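Local coordinates for beta-N-acetylhexosaminidase (Streptomyces plicatus, PDB 1JAK), which probably hydrolyses terminal N-acetylhexosamine residues from beta-linked glycosides by substrate-assisted catalysis and is held here with a GalNAc-isofagomine inhibitor, at residues H256-A259 with A260-Y264; G61-L64 with A65-R69; L392-A395 with D396-L400; F171-D174 with E175-Y179; Y504-P507 with Q508-W511. All coordinates share one frame; numbering follows the deposited sequence.

Contact 1. Residues H256-A259 with A260-Y264; sequences HTNA and ALASY
The flat carboxamide of Asn258 lies beside the methyl of Ala262, ND2 standing 4.1 Å from CB, while the same nitrogen is hydrogen-bonded to the carbonyl oxygen of Pro275. With CG anti to the backbone N (chi1 -168°), the amide leaves the helix toward that loop, and a small alanine one turn on suits the space beside it. The first turn closes through Leu261 N to Thr257 O at 3.0 Å, almost straight, and Ala262 N to Asn258 O at 2.7 Å. Thr257 holds the N-cap position but caps nothing with its hydroxyl: OG1 bonds back to Pro254 O and rests 3.7 Å from CD1 of Leu261. At the far end Ser263 turns back onto the helix, OG donating to Ala259 O at 2.8 Å, tilted 16° from the carbonyl plane; the backbone N of Ser263 reaches that oxygen weakly. Serine thus satisfies its buried hydroxyl locally. Ahead of the helix, His256 is hydrogen-bonded through ND1 to Asp197 and through NE2 to Glu320 and touches the inhibitor. The loop after barrel strand 246-250 presents a pocket histidine and then turns into a short helix, as at the catalytic end of a family 20 TIM barrel.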
loop_
_atom_site.group_PDB
_atom_site.type_symbol
_atom_site.label_atom_id
_atom_site.label_comp_id
_atom_site.label_asym_id
_atom_site.label_seq_id
_atom_site.Cartn_x
_atom_site.Cartn_y
_atom_site.Cartn_z
ATOM N N HIS A 256 3.489 -20.476 7.437
ATOM C CA HIS A 256 2.707 -19.427 8.100
ATOM C C HIS A 256 1.231 -19.783 8.135
ATOM O O HIS A 256 0.361 -18.928 7.936
ATOM C CB HIS A 256 2.910 -18.100 7.367
ATOM C CG HIS A 256 4.233 -17.465 7.647
ATOM N ND1 HIS A 256 4.497 -16.795 8.822
ATOM C CD2 HIS A 256 5.381 -17.437 6.930
ATOM C CE1 HIS A 256 5.753 -16.384 8.818
ATOM N NE2 HIS A 256 6.312 -16.760 7.681
ATOM N N THR A 257 0.959 -21.047 8.431
ATOM C CA THR A 257 -0.399 -21.566 8.449
ATOM C C THR A 257 -0.888 -22.081 9.800
ATOM O O THR A 257 -1.887 -22.794 9.856
ATOM C CB THR A 257 -0.522 -22.722 7.436
ATOM O OG1 THR A 257 0.624 -23.580 7.560
ATOM C CG2 THR A 257 -0.590 -22.191 6.014
ATOM N N ASN A 258 -0.220 -21.727 10.894
ATOM C CA ASN A 258 -0.662 -22.258 12.177
ATOM C C ASN A 258 -2.110 -21.963 12.554
ATOM O O ASN A 258 -2.771 -22.810 13.148
ATOM C CB ASN A 258 0.230 -21.791 13.326
ATOM C CG ASN A 258 -0.053 -22.559 14.607
ATOM O OD1 ASN A 258 0.317 -23.725 14.732
ATOM N ND2 ASN A 258 -0.739 -21.918 15.551
ATOM N N ALA A 259 -2.612 -20.775 12.231
ATOM C CA ALA A 259 -3.990 -20.451 12.594
ATOM C C ALA A 259 -4.957 -21.469 11.993
ATOM O O ALA A 259 -5.907 -21.894 12.648
ATOM C CB ALA A 259 -4.350 -19.042 12.137
ATOM N N ALA A 260 -4.705 -21.864 10.750
ATOM C CA ALA A 260 -5.555 -22.849 10.087
ATOM C C ALA A 260 -5.325 -24.230 10.693
ATOM O O ALA A 260 -6.276 -24.961 10.982
ATOM C CB ALA A 260 -5.256 -22.882 8.590
ATOM N N LEU A 261 -4.057 -24.581 10.875
ATOM C CA LEU A 261 -3.688 -25.878 11.435
ATOM C C LEU A 261 -4.258 -26.084 12.830
ATOM O O LEU A 261 -4.656 -27.193 13.187
ATOM C CB LEU A 261 -2.164 -26.017 11.490
ATOM C CG LEU A 261 -1.434 -26.032 10.145
ATOM C CD1 LEU A 261 0.065 -25.945 10.379
ATOM C CD2 LEU A 261 -1.793 -27.298 9.378
ATOM N N ALA A 262 -4.290 -25.015 13.619
ATOM C CA ALA A 262 -4.802 -25.089 14.982
ATOM C C ALA A 262 -6.317 -25.251 15.001
ATOM O O ALA A 262 -6.885 -25.732 15.981
ATOM C CB ALA A 262 -4.407 -23.832 15.756
ATOM N N SER A 263 -6.961 -24.855 13.909
ATOM C CA SER A 263 -8.413 -24.929 13.799
ATOM C C SER A 263 -8.935 -26.284 13.328
ATOM O O SER A 263 -10.058 -26.667 13.661
ATOM C CB SER A 263 -8.911 -23.835 12.852
ATOM O OG SER A 263 -8.544 -22.549 13.323
ATOM N N TYR A 264 -8.124 -27.002 12.557
ATOM C CA TYR A 264 -8.522 -28.306 12.035
ATOM C C TYR A 264 -7.411 -29.342 12.145
ATOM O O TYR A 264 -6.469 -29.346 11.355
ATOM C CB TYR A 264 -8.968 -28.177 10.574
ATOM C CG TYR A 264 -10.279 -27.438 10.415
ATOM C CD1 TYR A 264 -10.316 -26.050 10.292
ATOM C CD2 TYR A 264 -11.490 -28.129 10.444
ATOM C CE1 TYR A 264 -11.533 -25.366 10.209
ATOM C CE2 TYR A 264 -12.705 -27.459 10.363
ATOM C CZ TYR A 264 -12.722 -26.080 10.247
ATOM O OH TYR A 264 -13.928 -25.424 10.182
#

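Contact 2. Residues G61-L64 with A65-R69; sequences GDYL and ADLLR
From Gly61 to Arg69 the backbone is regular alpha-helix, its i to i+4 ladder running from Ala65 N to Gly61 O at 2.9 Å through to Leu68 N to Leu64 O at 3.1 Å. This is the middle of helix 55-72, the crossover helix of a beta-alpha-beta unit between strands 49-50 and 78-79 in the non-catalytic domain 2. On one flank Tyr63 and Leu67 meet one turn apart: CD1 of the leucine presses on the ring at CE2, 3.4 Å away, while its CG sits over the same face toward the rim. CG of Tyr63 lies anti to the backbone N (chi1 172°), which swings the ring outward and forward toward Leu67; its hydroxyl is hydrogen-bonded to Gln124 of helix 116-129. Leu64 and Leu68 add an apolar ridge, touching through their CD1 methyls at 3.7 Å; Leu64 also packs on Val123 of helix 116-129 and on Ile49. Ala65, small enough for the helix to come close to both strands, also carries a flat group: its CB stands 3.3 Å above the centre of the Arg69 guanidinium. Arg69 spreads its charge widely, NH1 forming a long salt bridge to Asp66 OD1 at 3.5 Å, NE and NH2 reaching the carbonyls of Arg75 and Leu76. One water completes the polar flank, donating to Asp62 OD1 at 2.6 Å and accepting from Arg69 NH2 at 3.1 Å.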
loop_
_atom_site.group_PDB
_atom_site.type_symbol
_atom_site.label_atom_id
_atom_site.label_comp_id
_atom_site.label_asym_id
_atom_site.label_seq_id
_atom_site.Cartn_x
_atom_site.Cartn_y
_atom_site.Cartn_z
ATOM N N GLY A 61 -15.210 14.615 -6.938
ATOM C CA GLY A 61 -15.529 15.951 -6.471
ATOM C C GLY A 61 -15.971 15.918 -5.019
ATOM O O GLY A 61 -15.524 16.731 -4.206
ATOM N N ASP A 62 -16.849 14.975 -4.683
ATOM C CA ASP A 62 -17.328 14.855 -3.311
ATOM C C ASP A 62 -16.172 14.501 -2.383
ATOM O O ASP A 62 -16.116 14.963 -1.245
ATOM C CB ASP A 62 -18.413 13.777 -3.192
ATOM C CG ASP A 62 -19.685 14.132 -3.936
ATOM O OD1 ASP A 62 -20.012 15.332 -4.031
ATOM O OD2 ASP A 62 -20.368 13.200 -4.411
ATOM N N TYR A 63 -15.257 13.668 -2.870
ATOM C CA TYR A 63 -14.098 13.264 -2.081
ATOM C C TYR A 63 -13.265 14.493 -1.721
ATOM O O TYR A 63 -12.835 14.662 -0.577
ATOM C CB TYR A 63 -13.238 12.282 -2.878
ATOM C CG TYR A 63 -11.914 11.962 -2.226
ATOM C CD1 TYR A 63 -11.831 11.055 -1.170
ATOM C CD2 TYR A 63 -10.738 12.578 -2.660
ATOM C CE1 TYR A 63 -10.607 10.770 -0.563
ATOM C CE2 TYR A 63 -9.517 12.304 -2.059
ATOM C CZ TYR A 63 -9.457 11.401 -1.015
ATOM O OH TYR A 63 -8.246 11.125 -0.427
ATOM N N LEU A 64 -13.039 15.347 -2.712
ATOM C CA LEU A 64 -12.263 16.562 -2.508
ATOM C C LEU A 64 -12.971 17.513 -1.544
ATOM O O LEU A 64 -12.353 18.046 -0.621
ATOM C CB LEU A 64 -12.027 17.267 -3.847
ATOM C CG LEU A 64 -11.384 18.658 -3.760
ATOM C CD1 LEU A 64 -10.020 18.558 -3.087
ATOM C CD2 LEU A 64 -11.251 19.248 -5.155
ATOM N N ALA A 65 -14.265 17.728 -1.765
ATOM C CA ALA A 65 -15.034 18.619 -0.902
ATOM C C ALA A 65 -14.936 18.155 0.548
ATOM O O ALA A 65 -14.728 18.966 1.454
ATOM C CB ALA A 65 -16.492 18.655 -1.347
ATOM N N ASP A 66 -15.088 16.850 0.765
ATOM C CA ASP A 66 -15.003 16.293 2.113
ATOM C C ASP A 66 -13.641 16.557 2.758
ATOM O O ASP A 66 -13.553 16.770 3.968
ATOM C CB ASP A 66 -15.277 14.784 2.100
ATOM C CG ASP A 66 -16.745 14.455 1.878
ATOM O OD1 ASP A 66 -17.593 15.360 2.030
ATOM O OD2 ASP A 66 -17.053 13.284 1.564
ATOM N N LEU A 67 -12.579 16.536 1.958
ATOM C CA LEU A 67 -11.241 16.791 2.486
ATOM C C LEU A 67 -11.042 18.250 2.875
ATOM O O LEU A 67 -10.322 18.550 3.827
ATOM C CB LEU A 67 -10.164 16.435 1.453
ATOM C CG LEU A 67 -9.835 14.981 1.127
ATOM C CD1 LEU A 67 -8.798 14.949 0.013
ATOM C CD2 LEU A 67 -9.308 14.277 2.368
ATOM N N LEU A 68 -11.684 19.153 2.142
ATOM C CA LEU A 68 -11.511 20.583 2.383
ATOM C C LEU A 68 -12.504 21.282 3.309
ATOM O O LEU A 68 -12.152 22.263 3.966
ATOM C CB LEU A 68 -11.502 21.326 1.043
ATOM C CG LEU A 68 -10.472 20.888 -0.001
ATOM C CD1 LEU A 68 -10.601 21.763 -1.243
ATOM C CD2 LEU A 68 -9.077 20.992 0.581
ATOM N N ARG A 69 -13.734 20.788 3.365
ATOM C CA ARG A 69 -14.760 21.430 4.183
ATOM C C ARG A 69 -14.444 21.695 5.657
ATOM O O ARG A 69 -14.690 22.797 6.150
ATOM C CB ARG A 69 -16.082 20.665 4.047
ATOM C CG ARG A 69 -16.772 20.918 2.699
ATOM C CD ARG A 69 -17.964 19.995 2.458
ATOM N NE ARG A 69 -18.524 20.189 1.120
ATOM C CZ ARG A 69 -19.265 19.290 0.480
ATOM N NH1 ARG A 69 -19.537 18.127 1.055
ATOM N NH2 ARG A 69 -19.735 19.551 -0.737
HETATM O O HOH W 1 -20.658 16.836 -2.031
#

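Contact 3. Residues L392-A395 with D396-L400; sequences LSPA and DRTYL. With IFG ((2R,3R,4S,5R)-2-acetamido-3,4-dihydroxy-5-hydroxymethyl-piperidine), chain F.
Tyr399 leans its side chain across Ala395 all the way to the ligand. Its CB begins against Ala395 O at 3.5 Å; chi1 of -94°, well away from a staggered value, swings the ring over the alanine backbone. There the CA of Ala395 sits above one face in a CH-pi contact, 3.8 Å from the centroid and 21° off the normal. One flank of the ring approaches Ser393, CE1 lying 3.2 Å from its carbonyl oxygen; on the other, CD2 touches the Ala395 methyl at 4.0 Å. CE2 comes near the inhibitor's acetamido oxygen O7, which lies near the ring plane, and OH finally donates to O7 at 2.7 Å. A phenylalanine in place of Tyr399 would probably keep the packing on Ala395 but leave O7 without this donor and the acetamido group less firmly oriented. The loop is folded back by Pro394, whose carbonyl oxygen receives two amides: Thr398 N at 2.9 Å, nearly in line with the carbonyl, and Arg397 N from above its plane. Asp396 forms a salt bridge to Arg422 of helix 420-424, and Arg397 reaches both the carbonyl oxygen of Arg422 and the carboxylate of Asp370. Following strand 389-392, such a loop forms part of the catalytic face of a TIM barrel, and its tyrosine grips the inhibitor's acetamido group, whose counterpart in the substrate serves as the nucleophile in family 20 enzymes.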
loop_
_atom_site.group_PDB
_atom_site.type_symbol
_atom_site.label_atom_id
_atom_site.label_comp_id
_atom_site.label_asym_id
_atom_site.label_seq_id
_atom_site.Cartn_x
_atom_site.Cartn_y
_atom_site.Cartn_z
ATOM N N LEU A 392 9.210 -5.245 -6.104
ATOM C CA LEU A 392 10.335 -5.063 -5.195
ATOM C C LEU A 392 9.985 -4.456 -3.843
ATOM O O LEU A 392 9.445 -3.356 -3.773
ATOM C CB LEU A 392 11.412 -4.203 -5.865
ATOM C CG LEU A 392 11.972 -4.739 -7.187
ATOM C CD1 LEU A 392 13.030 -3.778 -7.712
ATOM C CD2 LEU A 392 12.567 -6.128 -6.980
ATOM N N SER A 393 10.299 -5.190 -2.776
ATOM C CA SER A 393 10.065 -4.734 -1.406
ATOM C C SER A 393 11.164 -5.330 -0.520
ATOM O O SER A 393 10.895 -6.153 0.358
ATOM C CB SER A 393 8.679 -5.177 -0.907
ATOM O OG SER A 393 8.578 -6.588 -0.817
ATOM N N PRO A 394 12.423 -4.910 -0.740
ATOM C CA PRO A 394 13.579 -5.396 0.025
ATOM C C PRO A 394 13.376 -5.209 1.525
ATOM O O PRO A 394 12.983 -4.133 1.973
ATOM C CB PRO A 394 14.736 -4.547 -0.507
ATOM C CG PRO A 394 14.278 -4.164 -1.902
ATOM C CD PRO A 394 12.825 -3.845 -1.675
ATOM N N ALA A 395 13.656 -6.256 2.293
ATOM C CA ALA A 395 13.478 -6.199 3.741
ATOM C C ALA A 395 14.358 -5.155 4.422
ATOM O O ALA A 395 14.029 -4.685 5.512
ATOM C CB ALA A 395 13.729 -7.577 4.354
ATOM N N ASP A 396 15.474 -4.796 3.794
ATOM C CA ASP A 396 16.362 -3.795 4.371
ATOM C C ASP A 396 16.165 -2.436 3.698
ATOM O O ASP A 396 17.046 -1.574 3.740
ATOM C CB ASP A 396 17.828 -4.251 4.265
ATOM C CG ASP A 396 18.287 -4.460 2.831
ATOM O OD1 ASP A 396 17.437 -4.548 1.919
ATOM O OD2 ASP A 396 19.517 -4.554 2.621
ATOM N N ARG A 397 14.995 -2.255 3.086
ATOM C CA ARG A 397 14.664 -1.004 2.408
ATOM C C ARG A 397 13.235 -0.530 2.669
ATOM O O ARG A 397 13.024 0.566 3.189
ATOM C CB ARG A 397 14.824 -1.149 0.892
ATOM C CG ARG A 397 16.202 -1.557 0.419
ATOM C CD ARG A 397 17.164 -0.398 0.439
ATOM N NE ARG A 397 18.476 -0.798 -0.066
ATOM C CZ ARG A 397 19.482 0.043 -0.274
ATOM N NH1 ARG A 397 19.328 1.337 -0.028
ATOM N NH2 ARG A 397 20.648 -0.415 -0.716
ATOM N N THR A 398 12.259 -1.357 2.302
ATOM C CA THR A 398 10.857 -0.965 2.434
ATOM C C THR A 398 9.988 -1.675 3.468
ATOM O O THR A 398 8.767 -1.499 3.469
ATOM C CB THR A 398 10.147 -1.049 1.070
ATOM O OG1 THR A 398 9.998 -2.422 0.686
ATOM C CG2 THR A 398 10.961 -0.318 0.005
ATOM N N TYR A 399 10.594 -2.482 4.332
ATOM C CA TYR A 399 9.835 -3.147 5.387
ATOM C C TYR A 399 9.666 -2.091 6.478
ATOM O O TYR A 399 10.616 -1.758 7.192
ATOM C CB TYR A 399 10.609 -4.367 5.902
ATOM C CG TYR A 399 10.223 -5.655 5.208
ATOM C CD1 TYR A 399 9.896 -5.670 3.850
ATOM C CD2 TYR A 399 10.162 -6.857 5.913
ATOM C CE1 TYR A 399 9.510 -6.847 3.214
ATOM C CE2 TYR A 399 9.778 -8.043 5.286
ATOM C CZ TYR A 399 9.449 -8.026 3.938
ATOM O OH TYR A 399 9.029 -9.176 3.318
ATOM N N LEU A 400 8.454 -1.554 6.594
ATOM C CA LEU A 400 8.176 -0.495 7.557
ATOM C C LEU A 400 8.205 -0.904 9.028
ATOM O O LEU A 400 8.157 -0.046 9.906
ATOM C CB LEU A 400 6.837 0.168 7.213
ATOM C CG LEU A 400 6.789 0.743 5.791
ATOM C CD1 LEU A 400 5.364 1.148 5.448
ATOM C CD2 LEU A 400 7.731 1.946 5.674
HETATM N N1 IFG F . 9.385 -12.143 7.406
HETATM C C2 IFG F . 8.010 -12.698 7.304
HETATM C C3 IFG F . 6.855 -11.767 7.853
HETATM C C4 IFG F . 7.235 -10.991 9.132
HETATM C C5 IFG F . 8.557 -10.262 8.881
HETATM C C6 IFG F . 9.058 -9.398 10.034
HETATM C C7 IFG F . 7.934 -12.129 4.910
HETATM C C8 IFG F . 7.642 -12.372 3.452
HETATM C C9 IFG F . 9.698 -11.215 8.503
HETATM N N2 IFG F . 7.724 -13.053 5.895
HETATM O O7 IFG F . 8.399 -11.035 5.196
HETATM O O3 IFG F . 5.697 -12.553 8.102
HETATM O O4 IFG F . 7.411 -11.924 10.197
HETATM O O6 IFG F . 9.959 -8.395 9.577
HETATM O O HOH W 2 13.050 -2.046 5.697
#

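Contact 4. Residues F171-D174 with E175-Y179; sequences FGVD and EVKRY
Hydrogen bonds open the helix at Gly172, where the Glu175 side chain turns back to accept the backbone N-H of the N-cap residue: Gly172 N to OE1 is 3.0 Å, and the carboxylate uses its anti lone pair. This is one half of a capping box; glycine has no side chain to supply the other. Because OE1 is so placed it also nears Phe171, 3.6 Å from CD2, with ring and carboxylate planes 47° apart. The helical ladder then starts, with Val176 N to Gly172 O at 2.9 Å, Lys177 N to Val173 O at 2.8 Å, and Arg178 N to Asp174 O.

Apolar contacts are lighter. Phe171 and Val176 occupy the two positions of a hydrophobic staple, although CB and CG2 meet only loosely at 4.4 Å. Lys177 runs alongside Val173, its extended chain passing CE over CG1 at 3.6 Å; a long aliphatic stem suits this, with the charge kept for its end.

Among the charges, Asp174 OD1 and Lys177 NZ stay beyond salt-bridge range but share a water, which donates to the carboxylate at 2.7 Å and accepts from the ammonium at 2.9 Å. The lysine's direct partner is Glu235, while Arg178 bridges to Asp459 and Asp456.

Helix 173-184, which joins barrel strands 159-165 and 190-194, thus meets helix 230-242 through Val173, Val176 and Lys177, and helix 455-462 through Phe171, Glu175 and Arg178.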
loop_
_atom_site.group_PDB
_atom_site.type_symbol
_atom_site.label_atom_id
_atom_site.label_comp_id
_atom_site.label_asym_id
_atom_site.label_seq_id
_atom_site.Cartn_x
_atom_site.Cartn_y
_atom_site.Cartn_z
ATOM N N PHE A 171 -6.588 -5.596 13.080
ATOM C CA PHE A 171 -7.036 -4.217 12.980
ATOM C C PHE A 171 -8.390 -4.285 12.292
ATOM O O PHE A 171 -8.524 -4.895 11.232
ATOM C CB PHE A 171 -6.040 -3.375 12.175
ATOM C CG PHE A 171 -4.741 -3.152 12.891
ATOM C CD1 PHE A 171 -3.702 -4.075 12.788
ATOM C CD2 PHE A 171 -4.580 -2.054 13.733
ATOM C CE1 PHE A 171 -2.523 -3.908 13.518
ATOM C CE2 PHE A 171 -3.405 -1.879 14.468
ATOM C CZ PHE A 171 -2.375 -2.809 14.361
ATOM N N GLY A 172 -9.394 -3.679 12.919
ATOM C CA GLY A 172 -10.741 -3.702 12.376
ATOM C C GLY A 172 -10.936 -2.873 11.125
ATOM O O GLY A 172 -10.038 -2.150 10.692
ATOM N N VAL A 173 -12.128 -2.973 10.546
ATOM C CA VAL A 173 -12.451 -2.235 9.333
ATOM C C VAL A 173 -12.098 -0.753 9.430
ATOM O O VAL A 173 -11.427 -0.217 8.550
ATOM C CB VAL A 173 -13.951 -2.374 8.982
ATOM C CG1 VAL A 173 -14.318 -1.441 7.833
ATOM C CG2 VAL A 173 -14.256 -3.816 8.594
ATOM N N ASP A 174 -12.535 -0.088 10.496
ATOM C CA ASP A 174 -12.252 1.336 10.631
ATOM C C ASP A 174 -10.766 1.655 10.721
ATOM O O ASP A 174 -10.320 2.686 10.218
ATOM C CB ASP A 174 -12.992 1.923 11.836
ATOM C CG ASP A 174 -14.491 1.990 11.616
ATOM O OD1 ASP A 174 -14.918 2.022 10.442
ATOM O OD2 ASP A 174 -15.242 2.026 12.613
ATOM N N GLU A 175 -9.996 0.777 11.356
ATOM C CA GLU A 175 -8.563 1.012 11.465
ATOM C C GLU A 175 -7.904 0.780 10.106
ATOM O O GLU A 175 -6.930 1.448 9.757
ATOM C CB GLU A 175 -7.961 0.107 12.545
ATOM C CG GLU A 175 -8.557 0.401 13.913
ATOM C CD GLU A 175 -8.047 -0.504 15.012
ATOM O OE1 GLU A 175 -8.025 -1.737 14.816
ATOM O OE2 GLU A 175 -7.689 0.021 16.085
ATOM N N VAL A 176 -8.444 -0.157 9.330
ATOM C CA VAL A 176 -7.899 -0.413 8.003
ATOM C C VAL A 176 -8.255 0.766 7.096
ATOM O O VAL A 176 -7.449 1.176 6.262
ATOM C CB VAL A 176 -8.444 -1.729 7.409
ATOM C CG1 VAL A 176 -7.993 -1.883 5.961
ATOM C CG2 VAL A 176 -7.932 -2.905 8.232
ATOM N N LYS A 177 -9.456 1.319 7.264
ATOM C CA LYS A 177 -9.867 2.472 6.463
ATOM C C LYS A 177 -8.925 3.632 6.764
ATOM O O LYS A 177 -8.558 4.397 5.870
ATOM C CB LYS A 177 -11.307 2.879 6.792
ATOM C CG LYS A 177 -12.350 1.940 6.228
ATOM C CD LYS A 177 -13.755 2.442 6.528
ATOM C CE LYS A 177 -14.799 1.553 5.868
ATOM N NZ LYS A 177 -16.190 2.010 6.166
ATOM N N ARG A 178 -8.541 3.761 8.028
ATOM C CA ARG A 178 -7.622 4.813 8.435
ATOM C C ARG A 178 -6.277 4.630 7.730
ATOM O O ARG A 178 -5.708 5.591 7.214
ATOM C CB ARG A 178 -7.432 4.793 9.958
ATOM C CG ARG A 178 -6.260 5.634 10.456
ATOM C CD ARG A 178 -6.283 5.773 11.974
ATOM N NE ARG A 178 -4.974 6.117 12.524
ATOM C CZ ARG A 178 -4.774 6.550 13.766
ATOM N NH1 ARG A 178 -5.804 6.703 14.593
ATOM N NH2 ARG A 178 -3.545 6.820 14.190
ATOM N N TYR A 179 -5.774 3.397 7.692
ATOM C CA TYR A 179 -4.492 3.160 7.033
ATOM C C TYR A 179 -4.625 3.396 5.529
ATOM O O TYR A 179 -3.700 3.890 4.882
ATOM C CB TYR A 179 -3.989 1.739 7.305
ATOM C CG TYR A 179 -2.507 1.599 7.042
ATOM C CD1 TYR A 179 -1.577 2.258 7.846
ATOM C CD2 TYR A 179 -2.035 0.863 5.957
ATOM C CE1 TYR A 179 -0.209 2.194 7.574
ATOM C CE2 TYR A 179 -0.665 0.791 5.674
ATOM C CZ TYR A 179 0.236 1.462 6.488
ATOM O OH TYR A 179 1.585 1.415 6.213
HETATM O O HOH W 3 -16.808 0.973 8.809
#

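Contact 5. Residues Y504-P507 with Q508-W511; sequences YRSP and QVPW
Ser506 O receives two N-H groups from opposite faces of its carbonyl plane: Val509 N at 3.1 Å and the indole NE1 of Trp511 at 2.9 Å. The first closes a type I beta turn, whose second position suits Pro507 because the ring holds phi near -69°. Serine fits the corner too: with OG anti to the backbone N (chi1 174°), its hydroxyl accepts Gln508 N at 3.1 Å, an ST turn inside the beta turn, and it also bonds to Glu419. Around the indole, CG1 of Val509 stands 3.5 Å above the centre of one face. The guanidinium passes by the indole, Arg505 NH2 lying 3.8 Å from Trp511 CB, but the planes are 44° apart and do not stack. Without the indole, as with an alanine here, Ser506 O is likely to keep only the turn amide from this segment, and a gap would open beside Val509 and Arg505. Farther out, Tyr504 OH reaches Glu419 and Gln508 OE1 takes the backbone N-H of Gln421. The C-terminal loop is thereby packed over several helices: Val509 against helix 482-490, Trp511 against Ala493 and Trp496 of helix 493-499, and Ser506 and Gln508 against Val420 of helix 420-424.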
loop_
_atom_site.group_PDB
_atom_site.type_symbol
_atom_site.label_atom_id
_atom_site.label_comp_id
_atom_site.label_asym_id
_atom_site.label_seq_id
_atom_site.Cartn_x
_atom_site.Cartn_y
_atom_site.Cartn_z
ATOM N N TYR A 504 8.401 9.322 12.930
ATOM C CA TYR A 504 9.755 9.334 13.458
ATOM C C TYR A 504 10.493 10.555 12.917
ATOM O O TYR A 504 10.654 10.706 11.705
ATOM C CB TYR A 504 10.475 8.053 13.034
ATOM C CG TYR A 504 11.971 8.063 13.242
ATOM C CD1 TYR A 504 12.519 8.173 14.520
ATOM C CD2 TYR A 504 12.842 7.930 12.160
ATOM C CE1 TYR A 504 13.901 8.147 14.717
ATOM C CE2 TYR A 504 14.227 7.901 12.346
ATOM C CZ TYR A 504 14.746 8.009 13.626
ATOM O OH TYR A 504 16.112 7.974 13.816
ATOM N N ARG A 505 10.933 11.428 13.818
ATOM C CA ARG A 505 11.655 12.631 13.419
ATOM C C ARG A 505 13.125 12.308 13.173
ATOM O O ARG A 505 14.003 12.661 13.965
ATOM C CB ARG A 505 11.517 13.712 14.492
ATOM C CG ARG A 505 10.109 14.291 14.606
ATOM C CD ARG A 505 10.044 15.344 15.701
ATOM N NE ARG A 505 10.991 16.428 15.458
ATOM C CZ ARG A 505 10.763 17.462 14.654
ATOM N NH1 ARG A 505 9.607 17.565 14.009
ATOM N NH2 ARG A 505 11.698 18.389 14.487
ATOM N N SER A 506 13.378 11.635 12.059
ATOM C CA SER A 506 14.728 11.238 11.687
ATOM C C SER A 506 15.712 12.394 11.652
ATOM O O SER A 506 15.422 13.454 11.102
ATOM C CB SER A 506 14.718 10.566 10.317
ATOM O OG SER A 506 16.042 10.305 9.887
ATOM N N PRO A 507 16.903 12.198 12.235
ATOM C CA PRO A 507 17.906 13.265 12.234
ATOM C C PRO A 507 18.463 13.524 10.832
ATOM O O PRO A 507 19.145 14.525 10.605
ATOM C CB PRO A 507 18.963 12.742 13.208
ATOM C CG PRO A 507 18.863 11.254 13.041
ATOM C CD PRO A 507 17.372 11.030 13.002
ATOM N N GLN A 508 18.168 12.623 9.896
ATOM C CA GLN A 508 18.642 12.763 8.518
ATOM C C GLN A 508 17.800 13.759 7.729
ATOM O O GLN A 508 18.185 14.183 6.640
ATOM C CB GLN A 508 18.586 11.423 7.778
ATOM C CG GLN A 508 19.293 10.257 8.446
ATOM C CD GLN A 508 19.255 9.011 7.579
ATOM O OE1 GLN A 508 18.249 8.734 6.926
ATOM N NE2 GLN A 508 20.347 8.249 7.576
ATOM N N VAL A 509 16.648 14.123 8.280
ATOM C CA VAL A 509 15.724 15.036 7.614
ATOM C C VAL A 509 15.643 16.389 8.322
ATOM O O VAL A 509 15.436 16.451 9.531
ATOM C CB VAL A 509 14.314 14.410 7.563
ATOM C CG1 VAL A 509 13.352 15.331 6.832
ATOM C CG2 VAL A 509 14.380 13.046 6.885
ATOM N N PRO A 510 15.798 17.492 7.567
ATOM C CA PRO A 510 15.745 18.851 8.120
ATOM C C PRO A 510 14.313 19.357 8.286
ATOM O O PRO A 510 13.910 20.331 7.650
ATOM C CB PRO A 510 16.529 19.658 7.093
ATOM C CG PRO A 510 16.109 19.018 5.812
ATOM C CD PRO A 510 16.151 17.526 6.135
ATOM N N TRP A 511 13.566 18.692 9.162
ATOM C CA TRP A 511 12.163 19.002 9.431
ATOM C C TRP A 511 11.775 20.474 9.502
ATOM O O TRP A 511 12.429 21.270 10.172
ATOM C CB TRP A 511 11.728 18.302 10.719
ATOM C CG TRP A 511 11.974 16.833 10.665
ATOM C CD1 TRP A 511 12.933 16.133 11.338
ATOM C CD2 TRP A 511 11.287 15.885 9.842
ATOM N NE1 TRP A 511 12.887 14.806 10.985
ATOM C CE2 TRP A 511 11.887 14.627 10.066
ATOM C CE3 TRP A 511 10.224 15.979 8.932
ATOM C CZ2 TRP A 511 11.459 13.466 9.413
ATOM C CZ3 TRP A 511 9.799 14.825 8.282
ATOM C CH2 TRP A 511 10.417 13.584 8.527
#

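Contacts 1 and 3 both serve the inhibitor pocket: the first supplies His256, the second Tyr399, and their nearest atoms are about 9 Å apart. Contact 4 backs contact 3 directly, as Tyr179 OH packs on Leu400 CD1 at 3.9 Å, linking the helix after the first barrel strand to the residue next to Tyr399; its own Phe171 stays about 13 Å from the ligand. Contact 5 comes within about 9 Å of contact 3, nearest atoms again, without touching it. Contact 2 belongs to the other domain, 44 Å from contact 1 between centres, yet its nearest atoms come within about 9 Å of contact 4, which lies on an outer helix of the barrel.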